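Local coordinates for P-granule scaffold (Caenorhabditis japonica, PDB 5W4A), which serves as a scaffold of nematode germ-line P granules, RNA-containing bodies linked to mRNA repression, probably with a part in granule assembly, at residues C[73-78]-C[104-109]; C[35-40]-C[48-53]; C[6-11]-C[166-171]; C[58-63]-C[86-91]. All coordinates share one frame; numbering follows the deposited sequence.

Contact 1: residues C[73-78]-C[104-109]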
loop_
_atom_site.group_PDB
_atom_site.type_symbol
_atom_site.label_atom_id
_atom_site.label_comp_id
_atom_site.label_asym_id
_atom_site.label_seq_id
_atom_site.Cartn_x
_atom_site.Cartn_y
_atom_site.Cartn_z
ATOM N N THR C 73 -22.308 -3.724 -12.294
ATOM C CA THR C 73 -22.480 -4.643 -11.168
ATOM C C THR C 73 -21.888 -6.008 -11.483
ATOM O O THR C 73 -21.195 -6.603 -10.653
ATOM C CB THR C 73 -23.962 -4.786 -10.820
ATOM O OG1 THR C 73 -24.418 -3.558 -10.245
ATOM C CG2 THR C 73 -24.192 -5.939 -9.847
ATOM N N ILE C 74 -22.146 -6.507 -12.687
ATOM C CA ILE C 74 -21.635 -7.816 -13.081
ATOM C C ILE C 74 -20.106 -7.797 -13.094
ATOM O O ILE C 74 -19.457 -8.710 -12.573
ATOM C CB ILE C 74 -22.228 -8.230 -14.445
ATOM C CG1 ILE C 74 -23.734 -8.503 -14.307
ATOM C CG2 ILE C 74 -21.528 -9.473 -15.041
ATOM C CD1 ILE C 74 -24.489 -8.500 -15.658
ATOM N N LEU C 75 -19.504 -6.773 -13.703
ATOM C CA LEU C 75 -18.040 -6.743 -13.806
ATOM C C LEU C 75 -17.378 -6.624 -12.432
ATOM O O LEU C 75 -16.359 -7.266 -12.167
ATOM C CB LEU C 75 -17.599 -5.594 -14.715
ATOM C CG LEU C 75 -17.864 -5.819 -16.213
ATOM C CD1 LEU C 75 -17.693 -4.514 -16.963
ATOM C CD2 LEU C 75 -16.920 -6.883 -16.805
ATOM N N THR C 76 -17.957 -5.807 -11.550
ATOM C CA THR C 76 -17.445 -5.671 -10.196
ATOM C C THR C 76 -17.530 -6.997 -9.456
ATOM O O THR C 76 -16.553 -7.450 -8.843
ATOM C CB THR C 76 -18.243 -4.566 -9.502
ATOM O OG1 THR C 76 -17.946 -3.318 -10.146
ATOM C CG2 THR C 76 -17.902 -4.472 -8.009
ATOM N N SER C 77 -18.670 -7.674 -9.567
ATOM C CA SER C 77 -18.824 -8.951 -8.886
ATOM C C SER C 77 -17.956 -10.033 -9.506
ATOM O O SER C 77 -17.544 -10.954 -8.806
ATOM C CB SER C 77 -20.295 -9.344 -8.883
ATOM O OG SER C 77 -20.973 -8.581 -7.899
HETATM N N MSE C 78 -17.620 -9.917 -10.783
HETATM C CA MSE C 78 -16.645 -10.831 -11.387
HETATM C C MSE C 78 -15.238 -10.654 -10.799
HETATM O O MSE C 78 -14.491 -11.633 -10.658
HETATM C CB MSE C 78 -16.612 -10.643 -12.883
HETATM C CG MSE C 78 -17.866 -11.237 -13.514
HETATM SE SE MSE C 78 -18.032 -10.841 -15.401
HETATM C CE MSE C 78 -16.591 -11.973 -16.036
ATOM N N LEU C 104 -19.091 -6.871 -24.374
ATOM C CA LEU C 104 -18.450 -6.589 -23.101
ATOM C C LEU C 104 -17.622 -7.790 -22.660
ATOM O O LEU C 104 -17.923 -8.934 -23.005
ATOM C CB LEU C 104 -19.483 -6.256 -22.006
ATOM C CG LEU C 104 -20.330 -5.011 -22.257
ATOM C CD1 LEU C 104 -21.424 -4.936 -21.202
ATOM C CD2 LEU C 104 -19.470 -3.777 -22.216
ATOM N N THR C 105 -16.579 -7.519 -21.885
ATOM C CA THR C 105 -15.775 -8.591 -21.317
ATOM C C THR C 105 -15.043 -8.085 -20.081
ATOM O O THR C 105 -14.865 -6.882 -19.872
ATOM C CB THR C 105 -14.777 -9.151 -22.349
ATOM O OG1 THR C 105 -14.361 -10.462 -21.946
ATOM C CG2 THR C 105 -13.572 -8.238 -22.507
ATOM N N HIS C 106 -14.619 -9.032 -19.259
ATOM C CA HIS C 106 -13.792 -8.686 -18.117
ATOM C C HIS C 106 -12.376 -8.358 -18.580
ATOM O O HIS C 106 -11.824 -9.041 -19.462
ATOM C CB HIS C 106 -13.796 -9.834 -17.121
ATOM C CG HIS C 106 -13.248 -9.445 -15.791
ATOM N ND1 HIS C 106 -11.899 -9.454 -15.513
ATOM C CD2 HIS C 106 -13.869 -9.009 -14.670
ATOM C CE1 HIS C 106 -11.712 -9.025 -14.277
ATOM N NE2 HIS C 106 -12.893 -8.763 -13.742
ATOM N N ASP C 107 -11.789 -7.309 -17.993
ATOM C CA ASP C 107 -10.488 -6.821 -18.450
ATOM C C ASP C 107 -9.337 -7.776 -18.125
ATOM O O ASP C 107 -8.252 -7.625 -18.699
ATOM C CB ASP C 107 -10.163 -5.417 -17.892
ATOM C CG ASP C 107 -10.252 -5.323 -16.368
ATOM O OD1 ASP C 107 -11.100 -5.983 -15.760
ATOM O OD2 ASP C 107 -9.479 -4.553 -15.810
ATOM N N LEU C 108 -9.539 -8.739 -17.231
ATOM C CA LEU C 108 -8.513 -9.731 -16.924
ATOM C C LEU C 108 -8.803 -11.074 -17.585
ATOM O O LEU C 108 -8.321 -12.105 -17.112
ATOM C CB LEU C 108 -8.358 -9.902 -15.414
ATOM C CG LEU C 108 -7.989 -8.646 -14.613
ATOM C CD1 LEU C 108 -7.791 -8.936 -13.105
ATOM C CD2 LEU C 108 -6.795 -7.942 -15.211
ATOM N N SER C 109 -9.567 -11.061 -18.673
ATOM C CA SER C 109 -9.924 -12.268 -19.406
ATOM C C SER C 109 -8.725 -13.076 -19.885
ATOM O O SER C 109 -8.914 -14.225 -20.283
ATOM C CB SER C 109 -10.790 -11.892 -20.615
ATOM O OG SER C 109 -12.128 -11.620 -20.226
#

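Contact 2: residues C[35-40]-C[48-53]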
loop_
_atom_site.group_PDB
_atom_site.type_symbol
_atom_site.label_atom_id
_atom_site.label_comp_id
_atom_site.label_asym_id
_atom_site.label_seq_id
_atom_site.Cartn_x
_atom_site.Cartn_y
_atom_site.Cartn_z
ATOM N N SER C 35 -32.515 -10.302 15.178
ATOM C CA SER C 35 -33.669 -10.931 15.822
ATOM C C SER C 35 -34.050 -12.284 15.245
ATOM O O SER C 35 -34.646 -13.098 15.958
ATOM C CB SER C 35 -34.875 -9.996 15.736
ATOM O OG SER C 35 -34.567 -8.779 16.394
ATOM N N ASP C 36 -33.770 -12.540 13.974
ATOM C CA ASP C 36 -34.120 -13.816 13.337
ATOM C C ASP C 36 -33.087 -14.091 12.267
ATOM O O ASP C 36 -33.383 -14.107 11.060
ATOM C CB ASP C 36 -35.532 -13.767 12.762
ATOM C CG ASP C 36 -36.120 -15.148 12.531
ATOM O OD1 ASP C 36 -35.384 -16.151 12.678
ATOM O OD2 ASP C 36 -37.327 -15.214 12.209
ATOM N N PRO C 37 -31.832 -14.291 12.665
ATOM C CA PRO C 37 -30.774 -14.435 11.669
ATOM C C PRO C 37 -30.938 -15.659 10.769
ATOM O O PRO C 37 -30.462 -15.634 9.631
ATOM C CB PRO C 37 -29.492 -14.503 12.519
ATOM C CG PRO C 37 -29.932 -14.905 13.862
ATOM C CD PRO C 37 -31.326 -14.367 14.044
ATOM N N ASN C 38 -31.601 -16.730 11.223
ATOM C CA ASN C 38 -31.804 -17.873 10.337
ATOM C C ASN C 38 -32.762 -17.572 9.191
ATOM O O ASN C 38 -32.719 -18.263 8.170
ATOM C CB ASN C 38 -32.304 -19.074 11.131
ATOM C CG ASN C 38 -31.264 -19.570 12.088
ATOM O OD1 ASN C 38 -30.070 -19.534 11.791
ATOM N ND2 ASN C 38 -31.695 -19.979 13.261
ATOM N N LYS C 39 -33.578 -16.534 9.302
ATOM C CA LYS C 39 -34.417 -16.156 8.177
ATOM C C LYS C 39 -33.781 -15.073 7.335
ATOM O O LYS C 39 -34.321 -14.735 6.275
ATOM C CB LYS C 39 -35.796 -15.684 8.660
ATOM C CG LYS C 39 -36.878 -16.756 8.497
ATOM C CD LYS C 39 -37.810 -16.803 9.671
ATOM C CE LYS C 39 -39.177 -17.294 9.248
ATOM N NZ LYS C 39 -39.110 -18.661 8.661
ATOM N N ALA C 40 -32.666 -14.519 7.797
ATOM C CA ALA C 40 -31.924 -13.545 7.027
ATOM C C ALA C 40 -31.016 -14.245 6.025
ATOM O O ALA C 40 -30.816 -15.460 6.044
ATOM C CB ALA C 40 -31.079 -12.652 7.942
ATOM N N PHE C 48 -21.460 -11.105 9.542
ATOM C CA PHE C 48 -21.718 -10.189 10.647
ATOM C C PHE C 48 -21.800 -10.905 11.988
ATOM O O PHE C 48 -22.133 -10.270 12.998
ATOM C CB PHE C 48 -22.986 -9.368 10.355
ATOM C CG PHE C 48 -22.726 -8.259 9.382
ATOM C CD1 PHE C 48 -22.829 -8.459 8.010
ATOM C CD2 PHE C 48 -22.301 -7.025 9.837
ATOM C CE1 PHE C 48 -22.510 -7.429 7.125
ATOM C CE2 PHE C 48 -21.961 -6.014 8.953
ATOM C CZ PHE C 48 -22.093 -6.203 7.607
ATOM N N GLY C 49 -21.528 -12.207 12.011
ATOM C CA GLY C 49 -21.433 -12.941 13.259
ATOM C C GLY C 49 -22.753 -13.343 13.858
ATOM O O GLY C 49 -22.789 -13.720 15.039
ATOM N N ALA C 50 -23.843 -13.273 13.086
ATOM C CA ALA C 50 -25.169 -13.650 13.567
ATOM C C ALA C 50 -25.419 -15.140 13.497
ATOM O O ALA C 50 -26.337 -15.632 14.161
ATOM C CB ALA C 50 -26.257 -12.945 12.746
ATOM N N SER C 51 -24.638 -15.845 12.688
ATOM C CA SER C 51 -24.735 -17.280 12.502
ATOM C C SER C 51 -23.334 -17.815 12.250
ATOM O O SER C 51 -22.493 -17.133 11.660
ATOM C CB SER C 51 -25.646 -17.641 11.332
ATOM O OG SER C 51 -25.663 -19.053 11.148
ATOM N N ASP C 52 -23.082 -19.035 12.709
ATOM C CA ASP C 52 -21.840 -19.719 12.384
ATOM C C ASP C 52 -22.004 -20.670 11.208
ATOM O O ASP C 52 -21.052 -21.370 10.849
ATOM C CB ASP C 52 -21.308 -20.460 13.615
ATOM C CG ASP C 52 -20.700 -19.515 14.633
ATOM O OD1 ASP C 52 -20.130 -18.482 14.211
ATOM O OD2 ASP C 52 -20.802 -19.792 15.850
ATOM N N LYS C 53 -23.187 -20.703 10.595
ATOM C CA LYS C 53 -23.398 -21.495 9.390
ATOM C C LYS C 53 -22.735 -20.804 8.203
ATOM O O LYS C 53 -23.072 -19.664 7.876
ATOM C CB LYS C 53 -24.896 -21.679 9.144
ATOM C CG LYS C 53 -25.266 -22.388 7.836
ATOM C CD LYS C 53 -26.738 -22.150 7.460
ATOM C CE LYS C 53 -26.919 -21.879 5.951
ATOM N NZ LYS C 53 -28.236 -21.219 5.619
#

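Contact 3: residues C[6-11]-C[166-171]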
loop_
_atom_site.group_PDB
_atom_site.type_symbol
_atom_site.label_atom_id
_atom_site.label_comp_id
_atom_site.label_asym_id
_atom_site.label_seq_id
_atom_site.Cartn_x
_atom_site.Cartn_y
_atom_site.Cartn_z
ATOM N N ARG C 6 -13.876 0.808 -12.158
ATOM C CA ARG C 6 -13.896 0.285 -10.794
ATOM C C ARG C 6 -14.130 1.448 -9.839
ATOM O O ARG C 6 -13.330 2.388 -9.806
ATOM C CB ARG C 6 -12.574 -0.404 -10.458
ATOM C CG ARG C 6 -12.330 -1.712 -11.228
ATOM C CD ARG C 6 -11.084 -2.422 -10.739
ATOM N NE ARG C 6 -11.059 -3.778 -11.302
ATOM C CZ ARG C 6 -10.598 -4.091 -12.514
ATOM N NH1 ARG C 6 -10.042 -3.190 -13.303
ATOM N NH2 ARG C 6 -10.673 -5.351 -12.941
ATOM N N GLU C 7 -15.234 1.407 -9.093
ATOM C CA GLU C 7 -15.607 2.492 -8.197
ATOM C C GLU C 7 -15.960 1.972 -6.815
ATOM O O GLU C 7 -16.787 1.062 -6.682
ATOM C CB GLU C 7 -16.792 3.271 -8.797
ATOM C CG GLU C 7 -16.416 3.893 -10.159
ATOM C CD GLU C 7 -17.588 4.548 -10.889
ATOM O OE1 GLU C 7 -18.667 3.919 -11.010
ATOM O OE2 GLU C 7 -17.415 5.695 -11.347
ATOM N N ILE C 8 -15.380 2.603 -5.791
ATOM C CA ILE C 8 -15.762 2.362 -4.404
ATOM C C ILE C 8 -17.103 3.044 -4.170
ATOM O O ILE C 8 -17.344 4.160 -4.666
ATOM C CB ILE C 8 -14.690 2.891 -3.443
ATOM C CG1 ILE C 8 -13.398 2.078 -3.648
ATOM C CG2 ILE C 8 -15.163 2.834 -1.985
ATOM C CD1 ILE C 8 -12.188 2.627 -2.943
ATOM N N VAL C 9 -17.970 2.382 -3.419
ATOM C CA VAL C 9 -19.261 2.939 -3.025
ATOM C C VAL C 9 -19.408 2.774 -1.510
ATOM O O VAL C 9 -18.672 2.037 -0.853
ATOM C CB VAL C 9 -20.429 2.287 -3.776
ATOM C CG1 VAL C 9 -20.261 2.462 -5.283
ATOM C CG2 VAL C 9 -20.533 0.814 -3.443
ATOM N N GLU C 10 -20.383 3.497 -0.949
ATOM C CA GLU C 10 -20.589 3.491 0.485
ATOM C C GLU C 10 -22.074 3.429 0.773
ATOM O O GLU C 10 -22.875 4.009 0.036
ATOM C CB GLU C 10 -19.961 4.739 1.119
ATOM C CG GLU C 10 -20.019 4.797 2.620
ATOM C CD GLU C 10 -19.085 5.883 3.182
ATOM O OE1 GLU C 10 -17.926 5.947 2.705
ATOM O OE2 GLU C 10 -19.525 6.596 4.103
ATOM N N PHE C 11 -22.424 2.708 1.849
ATOM C CA PHE C 11 -23.785 2.658 2.379
ATOM C C PHE C 11 -23.694 2.835 3.888
ATOM O O PHE C 11 -23.212 1.944 4.584
ATOM C CB PHE C 11 -24.469 1.331 2.052
ATOM C CG PHE C 11 -24.584 1.041 0.586
ATOM C CD1 PHE C 11 -23.612 0.311 -0.055
ATOM C CD2 PHE C 11 -25.658 1.515 -0.149
ATOM C CE1 PHE C 11 -23.707 0.037 -1.424
ATOM C CE2 PHE C 11 -25.754 1.218 -1.527
ATOM C CZ PHE C 11 -24.754 0.481 -2.137
ATOM N N LEU C 166 -6.942 1.639 1.283
ATOM C CA LEU C 166 -8.014 2.376 0.616
ATOM C C LEU C 166 -9.257 2.515 1.498
ATOM O O LEU C 166 -10.342 2.863 1.006
ATOM C CB LEU C 166 -8.369 1.676 -0.696
ATOM C CG LEU C 166 -7.237 1.488 -1.706
ATOM C CD1 LEU C 166 -7.646 0.561 -2.842
ATOM C CD2 LEU C 166 -6.862 2.855 -2.242
ATOM N N ASP C 167 -9.110 2.273 2.800
ATOM C CA ASP C 167 -10.217 2.242 3.742
ATOM C C ASP C 167 -11.296 1.268 3.279
ATOM O O ASP C 167 -12.494 1.482 3.494
ATOM C CB ASP C 167 -10.774 3.646 3.988
ATOM C CG ASP C 167 -9.826 4.517 4.816
ATOM O OD1 ASP C 167 -8.801 4.010 5.328
ATOM O OD2 ASP C 167 -10.118 5.729 4.962
ATOM N N LEU C 168 -10.854 0.148 2.690
ATOM C CA LEU C 168 -11.707 -0.984 2.332
ATOM C C LEU C 168 -11.552 -2.123 3.339
ATOM O O LEU C 168 -11.638 -3.309 2.992
ATOM C CB LEU C 168 -11.401 -1.434 0.897
ATOM C CG LEU C 168 -11.803 -0.424 -0.182
ATOM C CD1 LEU C 168 -11.326 -0.874 -1.539
ATOM C CD2 LEU C 168 -13.324 -0.173 -0.169
ATOM N N ASP C 169 -11.406 -1.758 4.618
ATOM C CA ASP C 169 -11.361 -2.735 5.703
ATOM C C ASP C 169 -12.543 -3.697 5.682
ATOM O O ASP C 169 -12.367 -4.881 5.987
ATOM C CB ASP C 169 -11.274 -1.997 7.046
ATOM C CG ASP C 169 -10.184 -0.946 7.036
ATOM O OD1 ASP C 169 -10.400 0.121 6.395
ATOM O OD2 ASP C 169 -9.108 -1.231 7.618
ATOM N N PHE C 170 -13.749 -3.223 5.334
ATOM C CA PHE C 170 -14.883 -4.131 5.233
ATOM C C PHE C 170 -14.600 -5.273 4.260
ATOM O O PHE C 170 -14.889 -6.440 4.548
ATOM C CB PHE C 170 -16.132 -3.353 4.793
ATOM C CG PHE C 170 -17.323 -4.204 4.510
ATOM C CD1 PHE C 170 -17.926 -4.921 5.552
ATOM C CD2 PHE C 170 -17.858 -4.304 3.233
ATOM C CE1 PHE C 170 -19.065 -5.669 5.318
ATOM C CE2 PHE C 170 -19.017 -5.061 3.006
ATOM C CZ PHE C 170 -19.593 -5.745 4.051
ATOM N N ASP C 171 -14.066 -4.955 3.090
ATOM C CA ASP C 171 -13.834 -5.988 2.090
ATOM C C ASP C 171 -12.770 -6.961 2.580
ATOM O O ASP C 171 -12.908 -8.185 2.382
ATOM C CB ASP C 171 -13.408 -5.361 0.765
ATOM C CG ASP C 171 -14.515 -4.615 0.058
ATOM O OD1 ASP C 171 -15.678 -4.687 0.532
ATOM O OD2 ASP C 171 -14.210 -3.955 -0.975
#

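Contact 4: residues C[58-63]-C[86-91]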
loop_
_atom_site.group_PDB
_atom_site.type_symbol
_atom_site.label_atom_id
_atom_site.label_comp_id
_atom_site.label_asym_id
_atom_site.label_seq_id
_atom_site.Cartn_x
_atom_site.Cartn_y
_atom_site.Cartn_z
ATOM N N ASP C 58 -23.693 -20.860 -3.829
ATOM C CA ASP C 58 -24.897 -20.259 -4.395
ATOM C C ASP C 58 -25.348 -19.043 -3.587
ATOM O O ASP C 58 -25.705 -18.005 -4.163
ATOM C CB ASP C 58 -26.023 -21.296 -4.476
ATOM C CG ASP C 58 -27.380 -20.663 -4.797
ATOM O OD1 ASP C 58 -27.591 -20.255 -5.959
ATOM O OD2 ASP C 58 -28.231 -20.558 -3.883
ATOM N N ASP C 59 -25.348 -19.152 -2.248
ATOM C CA ASP C 59 -25.725 -18.022 -1.397
ATOM C C ASP C 59 -24.898 -16.785 -1.726
ATOM O O ASP C 59 -25.416 -15.668 -1.768
ATOM C CB ASP C 59 -25.513 -18.349 0.085
ATOM C CG ASP C 59 -26.459 -19.428 0.614
ATOM O OD1 ASP C 59 -27.582 -19.562 0.084
ATOM O OD2 ASP C 59 -26.068 -20.106 1.591
ATOM N N ILE C 60 -23.601 -16.980 -1.913
ATOM C CA ILE C 60 -22.697 -15.882 -2.209
ATOM C C ILE C 60 -22.964 -15.330 -3.605
ATOM O O ILE C 60 -23.074 -14.113 -3.801
ATOM C CB ILE C 60 -21.251 -16.379 -2.056
ATOM C CG1 ILE C 60 -20.965 -16.685 -0.586
ATOM C CG2 ILE C 60 -20.272 -15.357 -2.605
ATOM C CD1 ILE C 60 -19.607 -17.407 -0.379
ATOM N N VAL C 61 -23.092 -16.220 -4.597
ATOM C CA VAL C 61 -23.323 -15.772 -5.969
ATOM C C VAL C 61 -24.618 -14.969 -6.052
ATOM O O VAL C 61 -24.707 -13.983 -6.798
ATOM C CB VAL C 61 -23.326 -16.983 -6.928
ATOM C CG1 VAL C 61 -23.693 -16.561 -8.369
ATOM C CG2 VAL C 61 -21.963 -17.664 -6.921
ATOM N N GLN C 62 -25.642 -15.367 -5.281
ATOM C CA GLN C 62 -26.928 -14.679 -5.323
ATOM C C GLN C 62 -26.822 -13.244 -4.837
ATOM O O GLN C 62 -27.502 -12.349 -5.365
ATOM C CB GLN C 62 -27.963 -15.437 -4.486
ATOM C CG GLN C 62 -28.461 -16.719 -5.127
ATOM C CD GLN C 62 -29.124 -16.465 -6.459
ATOM O OE1 GLN C 62 -29.923 -15.535 -6.599
ATOM N NE2 GLN C 62 -28.768 -17.265 -7.458
ATOM N N ILE C 63 -26.013 -13.008 -3.793
ATOM C CA ILE C 63 -25.798 -11.655 -3.304
ATOM C C ILE C 63 -24.964 -10.855 -4.300
ATOM O O ILE C 63 -25.192 -9.655 -4.496
ATOM C CB ILE C 63 -25.136 -11.705 -1.910
ATOM C CG1 ILE C 63 -26.177 -12.010 -0.823
ATOM C CG2 ILE C 63 -24.391 -10.392 -1.575
ATOM C CD1 ILE C 63 -27.210 -10.887 -0.569
ATOM N N PRO C 86 -10.704 -20.730 -6.759
ATOM C CA PRO C 86 -11.109 -21.735 -7.756
ATOM C C PRO C 86 -12.566 -22.175 -7.680
ATOM O O PRO C 86 -13.126 -22.559 -8.710
ATOM C CB PRO C 86 -10.160 -22.908 -7.465
ATOM C CG PRO C 86 -9.747 -22.720 -6.045
ATOM C CD PRO C 86 -9.674 -21.242 -5.842
ATOM N N ASP C 87 -13.205 -22.137 -6.508
ATOM C CA ASP C 87 -14.608 -22.541 -6.427
ATOM C C ASP C 87 -15.548 -21.584 -7.155
ATOM O O ASP C 87 -16.743 -21.878 -7.260
ATOM C CB ASP C 87 -15.063 -22.649 -4.967
ATOM C CG ASP C 87 -14.447 -23.834 -4.251
ATOM O OD1 ASP C 87 -13.983 -24.764 -4.937
ATOM O OD2 ASP C 87 -14.440 -23.830 -3.005
ATOM N N PHE C 88 -15.041 -20.447 -7.632
ATOM C CA PHE C 88 -15.861 -19.446 -8.289
ATOM C C PHE C 88 -15.434 -19.180 -9.726
ATOM O O PHE C 88 -16.062 -18.357 -10.402
ATOM C CB PHE C 88 -15.839 -18.151 -7.459
ATOM C CG PHE C 88 -16.426 -18.331 -6.076
ATOM C CD1 PHE C 88 -15.638 -18.787 -5.028
ATOM C CD2 PHE C 88 -17.762 -18.067 -5.833
ATOM C CE1 PHE C 88 -16.166 -18.965 -3.769
ATOM C CE2 PHE C 88 -18.302 -18.238 -4.570
ATOM C CZ PHE C 88 -17.500 -18.694 -3.530
ATOM N N LEU C 89 -14.429 -19.894 -10.231
ATOM C CA LEU C 89 -13.891 -19.596 -11.556
ATOM C C LEU C 89 -14.801 -20.079 -12.674
ATOM O O LEU C 89 -14.829 -19.475 -13.756
ATOM C CB LEU C 89 -12.503 -20.214 -11.700
ATOM C CG LEU C 89 -11.721 -19.891 -12.969
ATOM C CD1 LEU C 89 -11.379 -18.403 -13.100
ATOM C CD2 LEU C 89 -10.437 -20.710 -12.972
ATOM N N THR C 90 -15.543 -21.161 -12.456
ATOM C CA THR C 90 -16.508 -21.573 -13.463
ATOM C C THR C 90 -17.624 -20.545 -13.581
ATOM O O THR C 90 -18.040 -20.203 -14.697
ATOM C CB THR C 90 -17.054 -22.958 -13.127
ATOM O OG1 THR C 90 -15.972 -23.896 -13.182
ATOM C CG2 THR C 90 -18.124 -23.371 -14.115
ATOM N N GLU C 91 -18.086 -20.003 -12.443
ATOM C CA GLU C 91 -19.087 -18.943 -12.485
ATOM C C GLU C 91 -18.539 -17.709 -13.194
ATOM O O GLU C 91 -19.255 -17.074 -13.973
ATOM C CB GLU C 91 -19.559 -18.586 -11.068
ATOM C CG GLU C 91 -20.679 -17.547 -11.010
ATOM C CD GLU C 91 -22.042 -18.089 -11.425
ATOM O OE1 GLU C 91 -22.308 -19.288 -11.202
ATOM O OE2 GLU C 91 -22.859 -17.306 -11.944
#

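Contact 1: residues C[73-78]-C[104-109]
The two backbones come nearest at Leu75, within the helical residues 73-78, and His106, in the irregular run 104-109, whose CA atoms are 6.4 Å apart. The contact joins a helix to a loop in a largely helical domain: helix 71-84 meets the connection between helices 89-100 and 116-131, which folds into a type I beta turn from His106 to Ser109. Leu75 lays one branch on the loop backbone, its CD2 lying 3.7 Å from Thr105 O and almost as near His106 CA. Met78, a selenomethionine, runs past the histidine in the opposite direction. Its CB lies 3.7 Å from His106 CD2, and a bend at chi3 (71°) carries its CE to His106 CB, again at 3.7 Å. Leu75 O sits at the edge of the imidazole, near its plane, whereas Asp107 OD1 lies above one face, offset toward the rim. Bonds at both ring nitrogens restrict rotation of the imidazole: NE2 pairs with Asp79 OD1, and ND1 accepts from Leu108 N over 3.0 Å, the donor tilted 28° out of the ring plane. This pattern is consistent with a proton on NE2. Phe92 of helix 89-100 adds an edge-to-face ring contact. The turn itself is gripped twice at one acceptor, since His106 O receives Ser109 N at 3.1 Å and Ser109 OG at 2.7 Å.

Contact 2: residues C[35-40]-C[48-53]
A single proline ring and a single alanine methyl group make most of this contact: Pro37 CB and Ala50 CB lie 3.6 Å apart, and the two segments together bury just 115 Å². The proline also rests on the backbone beyond the methyl group, with its CG 3.7 Å from Ala50 O. Farther along, Asn38 comes up beside Ser51, but Asn38 OD1 and Ser51 OG remain 4.5 Å apart, a loose approach at the edge of the contact. The residues that meet are close to solvent, and Asn38 is exposed.

The two segments flank the short helix 42-47, so the contact closes a small loop around it, joining the linker that leads into the helix to the linker that leaves it. Helix 42-47 ends in a Schellman motif, in which Gly49 adopts positive phi (80°) and two bonds return to the last turn. Reversing the chain there places Ala50 with its methyl group toward Pro37, while Ile211 of helix 206-213 also touches Ala50. The entering linker is held by its own short-range bonds. Asp36 O accepts Lys39 N at 3.0 Å, and Pro37 O accepts Ala40 N at 3.1 Å, which curls the chain after the proline. On the leaving side Ser51 forms an ST turn: its OG, anti to the backbone N (chi1 177°), accepts Lys53 N over 3.0 Å in a nearly straight bond, with an N-H...O angle of 163°.

Contact 3: residues C[6-11]-C[166-171]
Ile8 and Leu168 mark the closest backbone approach of residues 6-11 and 166-171, with their CA atoms 8.5 Å apart, so side chains must bridge the gap. Here the residues entering an antiparallel beta-hairpin (strands 9-11 and 14-16) pack on the start of helix 169-179, Leu168 occupying its N-cap position. The two aliphatic side chains reach toward each other tip to tip. Ile8 CD1 lies 3.9 Å from Leu168 CD1, and Ile8 CG2 approaches the other leucine methyl group, CD2, at 4.0 Å, so both branches of each residue take part. With CG1 anti to the carbonyl carbon (chi1 -65°), Ile8 also sends CD1 to within 4.4 Å of Leu166 O. That carbonyl accepts a hydrogen bond from Arg15 NH2, on the second strand of the hairpin, and Ile140 of helix 136-148 touches both Ile8 and Leu166. The helix start is tied to the end of strand 14-16 and the residues just after it by Asp171, which accepts from Tyr17 N and Phe18 N through OD2 and pairs with Thr16 through OD1. Asp167 OD1 and Asp169 OD1 each form a salt bridge with Lys134 NZ of the second subunit.

Contact 4: residues C[58-63]-C[86-91]
Ile60, Val61, Phe88 and Glu91 form a buried, chiefly apolar contact between helix 57-64 and the start of helix 89-100, Phe88 just ahead of that helix and Glu91 in its first turn. The backbones stay well apart, Val61 CA and Glu91 CA being 8.4 Å from each other, and the side chains fill the interval. Phe88 is touched at CD2, CE2 and CZ. Ile60 crosses the aromatic side chain at about a right angle and uses both its branches: its CD1 touches Phe88 CZ at 4.0 Å, and its CG2 meets Phe88 CE2 at the same separation. Val61 CG2 lies at the ring edge, near the plane, 4.4 Å from Phe88 CD2.

The other methyl group of Val61 faces the carboxylate of Glu91, the two side chains coming from opposite directions. With its chain bent at chi2 (74°), Glu91 brings OE2 to 3.7 Å from Val61 CG1, and its carbon CD is nearly as close to the same methyl. An apolar group therefore packs on the charged end, whose own polar partner is Arg95: Glu91 OE2 forms a salt bridge with Arg95 NE, one turn along the same helix.

Helix 71-84, which connects the two elements in the sequence, also lines the contact in space: its Leu81 touches Phe88 and Glu91 and its Leu84 touches Ile60, while Phe43 of helix 42-47 packs against Ile60 as well.

How the contacts relate
Contact 4 is buried, contacts 1 and 3 are partly buried, and contact 2 lies at the surface, its centre about 20 Å from the centre of the chain. Helices 71-84 and 89-100 link contacts 1 and 4, whose segments alternate along the chain without touching. Contact 3 joins distant parts of the sequence that enclose the other three, and it meets two of them directly: Arg6 NH1 forms a salt bridge with Asp107 OD2 of contact 1, and Phe170 packs on Phe48 of contact 2. Contacts 2, 3 and 4 each have apolar side-chain pairs, whereas contact 1 packs aliphatic groups on a loop backbone and an imidazole set among hydrogen bonds. Contact 3 alone reaches the second subunit.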